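Local coordinates for protein cytolethal distending toxin subunit B (Escherichia coli, PDB 2F1N) that nicks DNA as the DNase I-like endonuclease subunit of a tripartite toxin, very probably causing the DNA damage that arrests intoxicated cells at G2/M, at residues A63-R68 against P76-I81. Numbering follows the deposited sequence.
Sequences AVDTGR and PVRELI. Unlike the reference sequence in segment 63-68: Arg68 (reference Thr).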
loop_
_atom_site.group_PDB
_atom_site.type_symbol
_atom_site.label_atom_id
_atom_site.label_comp_id
_atom_site.label_asym_id
_atom_site.label_seq_id
_atom_site.Cartn_x
_atom_site.Cartn_y
_atom_site.Cartn_z
ATOM N N ALA A 63 4.067 16.853 -9.497
ATOM C CA ALA A 63 4.603 16.520 -8.172
ATOM C C ALA A 63 6.112 16.667 -8.175
ATOM O O ALA A 63 6.788 16.290 -9.165
ATOM C CB ALA A 63 4.194 15.088 -7.758
ATOM N N VAL A 64 6.660 17.268 -7.117
ATOM C CA VAL A 64 8.073 17.704 -7.141
ATOM C C VAL A 64 8.875 17.049 -6.027
ATOM O O VAL A 64 8.483 17.135 -4.871
ATOM C CB VAL A 64 8.153 19.249 -6.979
ATOM C CG1 VAL A 64 9.614 19.740 -6.948
ATOM C CG2 VAL A 64 7.381 19.945 -8.058
ATOM N N ASP A 65 9.999 16.401 -6.359
ATOM C CA ASP A 65 10.886 15.777 -5.355
ATOM C C ASP A 65 11.292 16.802 -4.302
ATOM O O ASP A 65 11.719 17.916 -4.642
ATOM C CB ASP A 65 12.188 15.325 -6.055
ATOM C CG ASP A 65 13.003 14.286 -5.251
ATOM O OD1 ASP A 65 12.992 14.205 -3.967
ATOM O OD2 ASP A 65 13.725 13.464 -5.867
ATOM N N THR A 66 11.213 16.422 -3.033
ATOM C CA THR A 66 11.608 17.333 -1.968
ATOM C C THR A 66 13.102 17.328 -1.716
ATOM O O THR A 66 13.597 18.222 -1.016
ATOM C CB THR A 66 10.952 16.890 -0.659
ATOM O OG1 THR A 66 11.347 15.539 -0.399
ATOM C CG2 THR A 66 9.423 16.856 -0.798
ATOM N N GLY A 67 13.780 16.290 -2.194
ATOM C CA GLY A 67 15.208 16.077 -1.991
ATOM C C GLY A 67 15.460 15.323 -0.680
ATOM O O GLY A 67 16.621 15.147 -0.283
ATOM N N ARG A 68 14.396 14.823 -0.047
ATOM C CA ARG A 68 14.575 14.073 1.212
ATOM C C ARG A 68 15.559 12.903 1.010
ATOM O O ARG A 68 15.484 12.144 -0.004
ATOM C CB ARG A 68 13.216 13.521 1.706
ATOM C CG ARG A 68 13.308 12.670 2.965
ATOM C CD ARG A 68 11.939 12.331 3.489
ATOM N NE ARG A 68 11.936 11.561 4.740
ATOM C CZ ARG A 68 10.870 11.436 5.517
ATOM N NH1 ARG A 68 9.677 12.047 5.198
ATOM N NH2 ARG A 68 11.004 10.711 6.626
ATOM N N PRO A 76 15.461 2.315 -5.606
ATOM C CA PRO A 76 14.994 3.668 -5.910
ATOM C C PRO A 76 13.760 4.039 -5.110
ATOM O O PRO A 76 12.765 3.315 -5.139
ATOM C CB PRO A 76 14.637 3.584 -7.392
ATOM C CG PRO A 76 15.618 2.575 -7.910
ATOM C CD PRO A 76 15.694 1.545 -6.860
ATOM N N VAL A 77 13.838 5.144 -4.381
ATOM C CA VAL A 77 12.676 5.679 -3.692
ATOM C C VAL A 77 12.821 7.202 -3.554
ATOM O O VAL A 77 13.891 7.698 -3.214
ATOM C CB VAL A 77 12.418 5.024 -2.311
ATOM C CG1 VAL A 77 11.095 5.573 -1.644
ATOM C CG2 VAL A 77 12.364 3.491 -2.432
ATOM N N ARG A 78 11.738 7.937 -3.817
ATOM C CA ARG A 78 11.762 9.403 -3.762
ATOM C C ARG A 78 10.537 9.897 -3.048
ATOM O O ARG A 78 9.453 9.350 -3.225
ATOM C CB ARG A 78 11.726 10.055 -5.203
ATOM C CG ARG A 78 12.952 9.851 -6.065
ATOM C CD ARG A 78 12.606 10.014 -7.566
ATOM N NE ARG A 78 12.766 11.408 -7.917
ATOM C CZ ARG A 78 12.217 12.009 -8.974
ATOM N NH1 ARG A 78 11.409 11.349 -9.784
ATOM N NH2 ARG A 78 12.492 13.291 -9.206
ATOM N N GLU A 79 10.686 10.975 -2.270
ATOM C CA GLU A 79 9.535 11.675 -1.695
ATOM C C GLU A 79 9.216 12.859 -2.584
ATOM O O GLU A 79 10.107 13.653 -2.882
ATOM C CB GLU A 79 9.895 12.221 -0.307
ATOM C CG GLU A 79 8.790 13.055 0.327
ATOM C CD GLU A 79 9.257 13.568 1.669
ATOM O OE1 GLU A 79 10.098 14.506 1.736
ATOM O OE2 GLU A 79 8.834 12.961 2.670
ATOM N N LEU A 80 7.941 12.979 -2.988
ATOM C CA LEU A 80 7.470 14.109 -3.785
ATOM C C LEU A 80 6.336 14.850 -3.081
ATOM O O LEU A 80 5.538 14.229 -2.374
ATOM C CB LEU A 80 6.999 13.637 -5.193
ATOM C CG LEU A 80 7.691 12.390 -5.785
ATOM C CD1 LEU A 80 6.811 11.757 -6.904
ATOM C CD2 LEU A 80 9.060 12.753 -6.341
ATOM N N ILE A 81 6.275 16.177 -3.242
ATOM C CA ILE A 81 5.122 16.898 -2.786
ATOM C C ILE A 81 4.236 17.204 -3.973
ATOM O O ILE A 81 4.710 17.643 -5.033
ATOM C CB ILE A 81 5.517 18.187 -1.965
ATOM C CG1 ILE A 81 5.997 17.739 -0.593
ATOM C CG2 ILE A 81 4.286 19.103 -1.693
ATOM C CD1 ILE A 81 6.655 18.844 0.301
HETATM O O HOH W 1 13.419 12.026 -2.087
#
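Val64 and Ile81 form an antiparallel hydrogen-bonded pair that adds the two-residue strand 64-65 to strand 78-83, at the outer edge of one sheet of the DNase I-like fold. Val64 N donates a hydrogen bond to Ile81 O at 2.9 Å, and Ile81 N donates one back to Val64 O. Past the non-hydrogen-bonded pair Asp65-Leu80, Thr66 N still reaches Glu79 O, a nearly straight bond (164° at the hydrogen), as the chain leaves the strand.

Two side chains hold the turn that follows. Asp65 OD1 takes the Gly67 N-H at 2.8 Å, closing an Asx turn, and Thr66 OG1 accepts from Arg68 N in an overlapping ST turn. Gly67 sits at positive phi, which favours glycine. A water ties the turn to the strand: it donates to Asp65 OD1 and Arg68 O and accepts from Glu79 N, so this amide, too, has a partner.

The Glu79 side chain, CG anti to the backbone N, extends to Thr66 and Arg68, and its carboxylate is shared. OE1 receives the Thr66 hydroxyl at 2.7 Å on its anti lone pair; OE2 is met on the syn side by Arg68 NH1 at 2.8 Å, a salt bridge in which the two flat groups are turned 70° apart. Tyr96 OH also bonds to OE2, while Arg68 NH1 has a second acceptor in Ala117 O. Three partners on a buried carboxylate would be expected to favour its charged form.

Beside Glu79, Thr66 CG2 packs on Ile81 CG1 at 3.5 Å. On the sheet face that carries Asp65 and Leu80, Leu80 CD2 lies over the centre of the Arg78 guanidinium. The Arg78 chain bends at chi3 (89°), and its NE donates to Asp65 OD2 at 3.1 Å in a salt bridge, approaching from above the carboxylate plane.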